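PDB 5U7F: dihydroneopterin triphosphate diphosphatase from Escherichia coli O157:H7, which probably hydrolyses dihydroneopterin triphosphate to dihydroneopterin monophosphate and pyrophosphate for folate biosynthesis, and can also cleave nucleoside triphosphates, preferring dATP. Local coordinates for residues L72-R77 with S101-A106. Numbering follows the deposited sequence.
Sequences LIDCQR and SWFCLA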
loop_
_atom_site.group_PDB
_atom_site.type_symbol
_atom_site.label_atom_id
_atom_site.label_comp_id
_atom_site.label_asym_id
_atom_site.label_seq_id
_atom_site.Cartn_x
_atom_site.Cartn_y
_atom_site.Cartn_z
ATOM N N LEU A 72 -2.322 11.973 -6.283
ATOM C CA LEU A 72 -1.505 10.798 -6.030
ATOM C C LEU A 72 -0.057 11.129 -6.361
ATOM O O LEU A 72 0.278 11.411 -7.509
ATOM C CB LEU A 72 -1.997 9.620 -6.857
ATOM C CG LEU A 72 -1.173 8.344 -6.716
ATOM C CD1 LEU A 72 -1.414 7.729 -5.353
ATOM C CD2 LEU A 72 -1.506 7.374 -7.835
ATOM N N ILE A 73 0.806 11.155 -5.360
ATOM C CA ILE A 73 2.192 11.560 -5.607
ATOM C C ILE A 73 3.096 10.350 -5.822
ATOM O O ILE A 73 3.081 9.408 -5.033
ATOM C CB ILE A 73 2.730 12.398 -4.444
ATOM C CG1 ILE A 73 1.914 13.702 -4.338
ATOM C CG2 ILE A 73 4.235 12.678 -4.621
ATOM C CD1 ILE A 73 2.218 14.506 -3.110
ATOM N N ASP A 74 3.866 10.394 -6.896
ATOM C CA ASP A 74 4.885 9.392 -7.167
ATOM C C ASP A 74 6.097 9.774 -6.306
ATOM O O ASP A 74 6.667 10.856 -6.457
ATOM C CB ASP A 74 5.200 9.354 -8.677
ATOM C CG ASP A 74 6.219 8.299 -9.055
ATOM O OD1 ASP A 74 7.025 7.869 -8.187
ATOM O OD2 ASP A 74 6.225 7.921 -10.253
ATOM N N CYS A 75 6.448 8.907 -5.365
ATOM C CA CYS A 75 7.571 9.140 -4.459
ATOM C C CYS A 75 8.951 9.003 -5.126
ATOM O O CYS A 75 9.966 9.273 -4.494
ATOM C CB CYS A 75 7.500 8.160 -3.297
ATOM S SG CYS A 75 6.100 8.416 -2.195
ATOM N N GLN A 76 8.971 8.564 -6.381
ATOM C CA GLN A 76 10.207 8.291 -7.115
ATOM C C GLN A 76 11.149 7.417 -6.293
ATOM O O GLN A 76 12.325 7.741 -6.101
ATOM C CB GLN A 76 10.900 9.604 -7.532
ATOM C CG GLN A 76 10.152 10.410 -8.606
ATOM C CD GLN A 76 11.027 11.508 -9.227
ATOM O OE1 GLN A 76 12.191 11.669 -8.858
ATOM N NE2 GLN A 76 10.468 12.258 -10.175
ATOM N N ARG A 77 10.608 6.297 -5.814
ATOM C CA ARG A 77 11.385 5.264 -5.153
ATOM C C ARG A 77 10.860 3.887 -5.552
ATOM O O ARG A 77 9.648 3.672 -5.665
ATOM C CB ARG A 77 11.347 5.442 -3.633
ATOM C CG ARG A 77 12.106 6.711 -3.172
ATOM C CD ARG A 77 12.999 6.481 -1.959
ATOM N NE ARG A 77 13.773 5.250 -2.082
ATOM C CZ ARG A 77 14.177 4.501 -1.059
ATOM N NH1 ARG A 77 13.886 4.849 0.190
ATOM N NH2 ARG A 77 14.877 3.396 -1.289
ATOM N N SER A 101 7.082 -0.102 -6.295
ATOM C CA SER A 101 7.192 1.364 -6.463
ATOM C C SER A 101 6.271 2.120 -5.516
ATOM O O SER A 101 5.110 1.729 -5.325
ATOM C CB SER A 101 6.902 1.744 -7.927
ATOM O OG SER A 101 7.889 1.154 -8.746
ATOM N N TRP A 102 6.772 3.223 -4.952
ATOM C CA TRP A 102 6.084 3.887 -3.840
ATOM C C TRP A 102 5.328 5.117 -4.316
ATOM O O TRP A 102 5.835 5.894 -5.125
ATOM C CB TRP A 102 7.069 4.325 -2.731
ATOM C CG TRP A 102 7.749 3.238 -1.998
ATOM C CD1 TRP A 102 7.509 1.887 -2.105
ATOM C CD2 TRP A 102 8.814 3.378 -1.062
ATOM N NE1 TRP A 102 8.347 1.199 -1.283
ATOM C CE2 TRP A 102 9.157 2.087 -0.627
ATOM C CE3 TRP A 102 9.521 4.472 -0.551
ATOM C CZ2 TRP A 102 10.153 1.854 0.306
ATOM C CZ3 TRP A 102 10.507 4.240 0.382
ATOM C CH2 TRP A 102 10.829 2.933 0.789
ATOM N N PHE A 103 4.138 5.294 -3.758
ATOM C CA PHE A 103 3.309 6.492 -3.955
ATOM C C PHE A 103 2.796 6.987 -2.585
ATOM O O PHE A 103 2.740 6.241 -1.592
ATOM C CB PHE A 103 2.128 6.197 -4.880
ATOM C CG PHE A 103 2.519 5.788 -6.266
ATOM C CD1 PHE A 103 2.925 4.484 -6.537
ATOM C CD2 PHE A 103 2.496 6.703 -7.300
ATOM C CE1 PHE A 103 3.295 4.120 -7.823
ATOM C CE2 PHE A 103 2.873 6.342 -8.594
ATOM C CZ PHE A 103 3.263 5.068 -8.856
ATOM N N CYS A 104 2.403 8.257 -2.537
ATOM C CA CYS A 104 1.930 8.885 -1.304
ATOM C C CYS A 104 0.570 9.493 -1.637
ATOM O O CYS A 104 0.367 9.988 -2.739
ATOM C CB CYS A 104 2.947 9.938 -0.806
ATOM S SG CYS A 104 4.707 9.453 -1.079
ATOM N N LEU A 105 -0.394 9.372 -0.734
ATOM C CA LEU A 105 -1.698 9.994 -0.935
ATOM C C LEU A 105 -2.146 10.662 0.357
ATOM O O LEU A 105 -2.389 10.018 1.372
ATOM C CB LEU A 105 -2.741 8.980 -1.414
ATOM C CG LEU A 105 -4.178 9.510 -1.509
ATOM C CD1 LEU A 105 -4.258 10.632 -2.542
ATOM C CD2 LEU A 105 -5.154 8.409 -1.834
ATOM N N ALA A 106 -2.245 11.985 0.285
ATOM C CA ALA A 106 -2.598 12.811 1.419
ATOM C C ALA A 106 -4.088 13.091 1.336
ATOM O O ALA A 106 -4.540 13.633 0.344
ATOM C CB ALA A 106 -1.799 14.098 1.398
HETATM O O HOH W 1 7.654 5.708 -7.149
#
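Ile73 and Cys104 form an antiparallel hydrogen-bonded pair, Ile73 N to Cys104 O at 2.9 Å and Cys104 N back to Ile73 O, between segments 72-77 and 101-106, whose N-to-C directions differ by 145°. This is one edge of the mixed sheet of the Nudix fold: 72-82 is an outermost strand, and 97-107 bonds on its other side to strand 10-18. The regular pairing gives way to an enlarged, bulge-like irregularity, with Cys75 to Arg77 set opposite Trp102. Trp102 O takes the N-H of Cys75, yet Trp102 N reaches Arg77 O (3.0 Å), and Gln76 between them has positive phi and psi. Asp74 braces the bend with an Asx turn, its OD1 accepting from Gln76 N at 2.7 Å. A water lies among Asp74 OD1, Trp102 O and Arg77 N, with too few protons for every acceptor around it.

A disulfide ties the strands covalently, Cys75 SG to Cys104 SG at 2.1 Å, with a C-S-S-C torsion of 113°. Both sulfurs lie roughly anti to their carbonyl carbons, Cys104 SG turned off the staggered position. Cys75 also touches Phe145 of helix 136-147; the same helix meets Trp102 through Gln140, Ala141 and Gln144. Ile73 and Cys104 point to one face of the sheet; Leu72, Asp74 and Phe103 point to the other, where Leu72 and Phe103 pack on helix 49-61, both touching Ala53. The Phe103 ring lies obliquely beside the edge strand, its CD2 3.6 Å from Asp74 CA, while Phe103 CB meets the CD1 branch of Leu72 at 3.9 Å.

Trp102 lies about 6 Å, side chain to side chain, from Phe81, a predicted substrate-binding residue. Arg77 runs side by side with the indole: CB lies against CE3, and the chain bends at chi2 and chi3. The guanidinium and indole planes are 61° apart, so the pair is not a parallel stack. Arg77 NH1, hydrogen-bonded to Gln140 OE1, comes within 3.4 Å of Trp102 CZ3, and Trp102 CH2 sits over one face of the guanidinium.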